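Local coordinates for transcriptional activator PlcR protein (Bacillus thuringiensis, PDB 3U3W) that activates transcription as a quorum-sensing virulence regulator, binding DNA in complex with the signal peptide PapR, at residues Ala233-Gly236 / Gln237-Gln241. Residues are numbered along the deposited sequence; the frame is centred on the assembly and turned at random.
Sequences ALIG and QLYYQ
Q237 folds its side chain back over L234, at the start of helix 235-248. Q237 CB lies 3.6 Å from L234 O. CG is anti to the carbonyl carbon (chi1 -61°), and a bend at chi2 (86°) turns the amide back toward the N-terminal end of the helix. Q237 CD then passes over L234, 3.8 Å from L234 CA. At the tip, Q237 OE1 takes a hydrogen bond from a water oxygen 2.8 Å away. The same water accepts a hydrogen bond from G236 N, a first-turn amide, so it bridges backbone and side chain. Q237 NE2, the other end of the amide, lies against L234 CD2 and makes a weak hydrogen bond of 3.4 Å to A233 O. A second bond, to an acidic side chain of the bound peptide, also holds NE2 and would help fix the amide's rotation.

L234 is the N-cap residue. L234 O accepts a hydrogen bond from L238 N at 2.9 Å and starts the regular i to i+4 pattern. I235 O to Y239 N and G236 O to Y240 N follow. The I235 and Y239 side chains run side by side, with I235 CG1 3.4 Å from Y239 CE2.

This first helical turn is part of the TPR-like C-terminal domain that carries PapR. Y240 also packs on the peptide, against an apolar side chain. L238 faces helices 192-208 and 212-228. I235 and Y239 pack on F266 of helix 253-269, and Y239 also meets I269 of the second subunit.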
ATOM      1  N   ALA A 233     -11.604   2.612  -0.750  1.00 24.39           N
ATOM      2  CA  ALA A 233     -11.982   2.223   0.606  1.00 30.47           C
ATOM      3  C   ALA A 233     -13.128   3.090   1.201  1.00 30.50           C
ATOM      4  O   ALA A 233     -14.105   2.573   1.752  1.00 24.04           O
ATOM      5  CB  ALA A 233     -10.740   2.218   1.517  1.00 22.92           C
ATOM      6  N   LEU A 234     -13.009   4.406   1.059  1.00 25.63           N
ATOM      7  CA  LEU A 234     -13.981   5.327   1.625  1.00 28.26           C
ATOM      8  C   LEU A 234     -14.660   6.199   0.574  1.00 30.12           C
ATOM      9  O   LEU A 234     -15.406   7.114   0.919  1.00 29.86           O
ATOM     10  CB  LEU A 234     -13.307   6.210   2.682  1.00 26.23           C
ATOM     11  CG  LEU A 234     -12.886   5.461   3.947  1.00 33.80           C
ATOM     12  CD1 LEU A 234     -12.518   6.437   5.008  1.00 31.24           C
ATOM     13  CD2 LEU A 234     -14.026   4.560   4.434  1.00 27.52           C
ATOM     14  N   ILE A 235     -14.416   5.918  -0.703  1.00 24.08           N
ATOM     15  CA  ILE A 235     -14.862   6.831  -1.761  1.00 27.45           C
ATOM     16  C   ILE A 235     -16.391   6.889  -1.880  1.00 26.58           C
ATOM     17  O   ILE A 235     -16.950   7.942  -2.158  1.00 27.07           O
ATOM     18  CB  ILE A 235     -14.205   6.518  -3.150  1.00 25.02           C
ATOM     19  CG1 ILE A 235     -14.425   7.674  -4.119  1.00 29.14           C
ATOM     20  CG2 ILE A 235     -14.764   5.228  -3.751  1.00 24.24           C
ATOM     21  CD1 ILE A 235     -13.259   8.577  -4.247  1.00 37.64           C
ATOM     22  N   GLY A 236     -17.066   5.762  -1.679  1.00 26.06           N
ATOM     23  CA  GLY A 236     -18.524   5.764  -1.645  1.00 28.95           C
ATOM     24  C   GLY A 236     -19.054   6.664  -0.524  1.00 33.09           C
ATOM     25  O   GLY A 236     -19.878   7.552  -0.757  1.00 27.28           O
ATOM     26  N   GLN A 237     -18.554   6.445   0.689  1.00 21.98           N
ATOM     27  CA  GLN A 237     -18.957   7.233   1.852  1.00 26.56           C
ATOM     28  C   GLN A 237     -18.727   8.715   1.611  1.00 24.74           C
ATOM     29  O   GLN A 237     -19.547   9.530   1.999  1.00 30.92           O
ATOM     30  CB  GLN A 237     -18.213   6.778   3.116  1.00 22.23           C
ATOM     31  CG  GLN A 237     -18.479   5.318   3.486  1.00 33.00           C
ATOM     32  CD  GLN A 237     -17.527   4.352   2.759  1.00 42.83           C
ATOM     33  OE1 GLN A 237     -17.358   4.430   1.542  1.00 28.42           O
ATOM     34  NE2 GLN A 237     -16.898   3.451   3.514  1.00 28.89           N
ATOM     35  N   LEU A 238     -17.612   9.044   0.954  1.00 28.39           N
ATOM     36  CA  LEU A 238     -17.228  10.427   0.667  1.00 25.09           C
ATOM     37  C   LEU A 238     -18.206  11.114  -0.281  1.00 31.40           C
ATOM     38  O   LEU A 238     -18.662  12.209   0.003  1.00 34.91           O
ATOM     39  CB  LEU A 238     -15.799  10.483   0.109  1.00 24.42           C
ATOM     40  CG  LEU A 238     -14.744  10.257   1.209  1.00 24.70           C
ATOM     41  CD1 LEU A 238     -13.345   9.995   0.649  1.00 15.73           C
ATOM     42  CD2 LEU A 238     -14.739  11.433   2.196  1.00 23.31           C
ATOM     43  N   TYR A 239     -18.540  10.466  -1.393  1.00 27.50           N
ATOM     44  CA  TYR A 239     -19.577  10.980  -2.274  1.00 33.10           C
ATOM     45  C   TYR A 239     -20.904  11.175  -1.575  1.00 31.77           C
ATOM     46  O   TYR A 239     -21.612  12.125  -1.870  1.00 33.78           O
ATOM     47  CB  TYR A 239     -19.780  10.080  -3.491  1.00 28.45           C
ATOM     48  CG  TYR A 239     -18.708  10.288  -4.512  1.00 29.83           C
ATOM     49  CD1 TYR A 239     -18.517  11.531  -5.098  1.00 29.55           C
ATOM     50  CD2 TYR A 239     -17.858   9.256  -4.862  1.00 31.66           C
ATOM     51  CE1 TYR A 239     -17.513  11.737  -6.024  1.00 28.48           C
ATOM     52  CE2 TYR A 239     -16.857   9.447  -5.778  1.00 37.24           C
ATOM     53  CZ  TYR A 239     -16.689  10.689  -6.359  1.00 36.38           C
ATOM     54  OH  TYR A 239     -15.682  10.858  -7.278  1.00 45.33           O
ATOM     55  N   TYR A 240     -21.243  10.262  -0.672  1.00 24.21           N
ATOM     56  CA  TYR A 240     -22.476  10.370   0.081  1.00 29.15           C
ATOM     57  C   TYR A 240     -22.381  11.635   0.950  1.00 37.85           C
ATOM     58  O   TYR A 240     -23.244  12.520   0.891  1.00 36.13           O
ATOM     59  CB  TYR A 240     -22.708   9.102   0.930  1.00 20.93           C
ATOM     60  CG  TYR A 240     -23.927   9.193   1.824  1.00 35.76           C
ATOM     61  CD1 TYR A 240     -25.184   8.802   1.364  1.00 39.14           C
ATOM     62  CD2 TYR A 240     -23.829   9.693   3.126  1.00 32.88           C
ATOM     63  CE1 TYR A 240     -26.309   8.905   2.178  1.00 47.80           C
ATOM     64  CE2 TYR A 240     -24.951   9.787   3.948  1.00 27.19           C
ATOM     65  CZ  TYR A 240     -26.180   9.398   3.468  1.00 32.83           C
ATOM     66  OH  TYR A 240     -27.280   9.500   4.273  1.00 53.99           O
ATOM     67  N   GLN A 241     -21.314  11.724   1.735  1.00 21.62           N
ATOM     68  CA  GLN A 241     -21.075  12.900   2.550  1.00 26.63           C
ATOM     69  C   GLN A 241     -21.095  14.204   1.747  1.00 38.69           C
ATOM     70  O   GLN A 241     -21.567  15.232   2.232  1.00 36.70           O
ATOM     71  CB  GLN A 241     -19.750  12.786   3.287  1.00 23.86           C
ATOM     72  CG  GLN A 241     -19.624  13.825   4.357  1.00 24.45           C
ATOM     73  CD  GLN A 241     -20.780  13.728   5.314  1.00 29.58           C
ATOM     74  OE1 GLN A 241     -21.071  12.652   5.841  1.00 38.78           O
ATOM     75  NE2 GLN A 241     -21.479  14.835   5.514  1.00 39.96           N
TER
HETATM   76  O   HOH W   1     -16.451   3.143  -0.822  1.00 26.69           O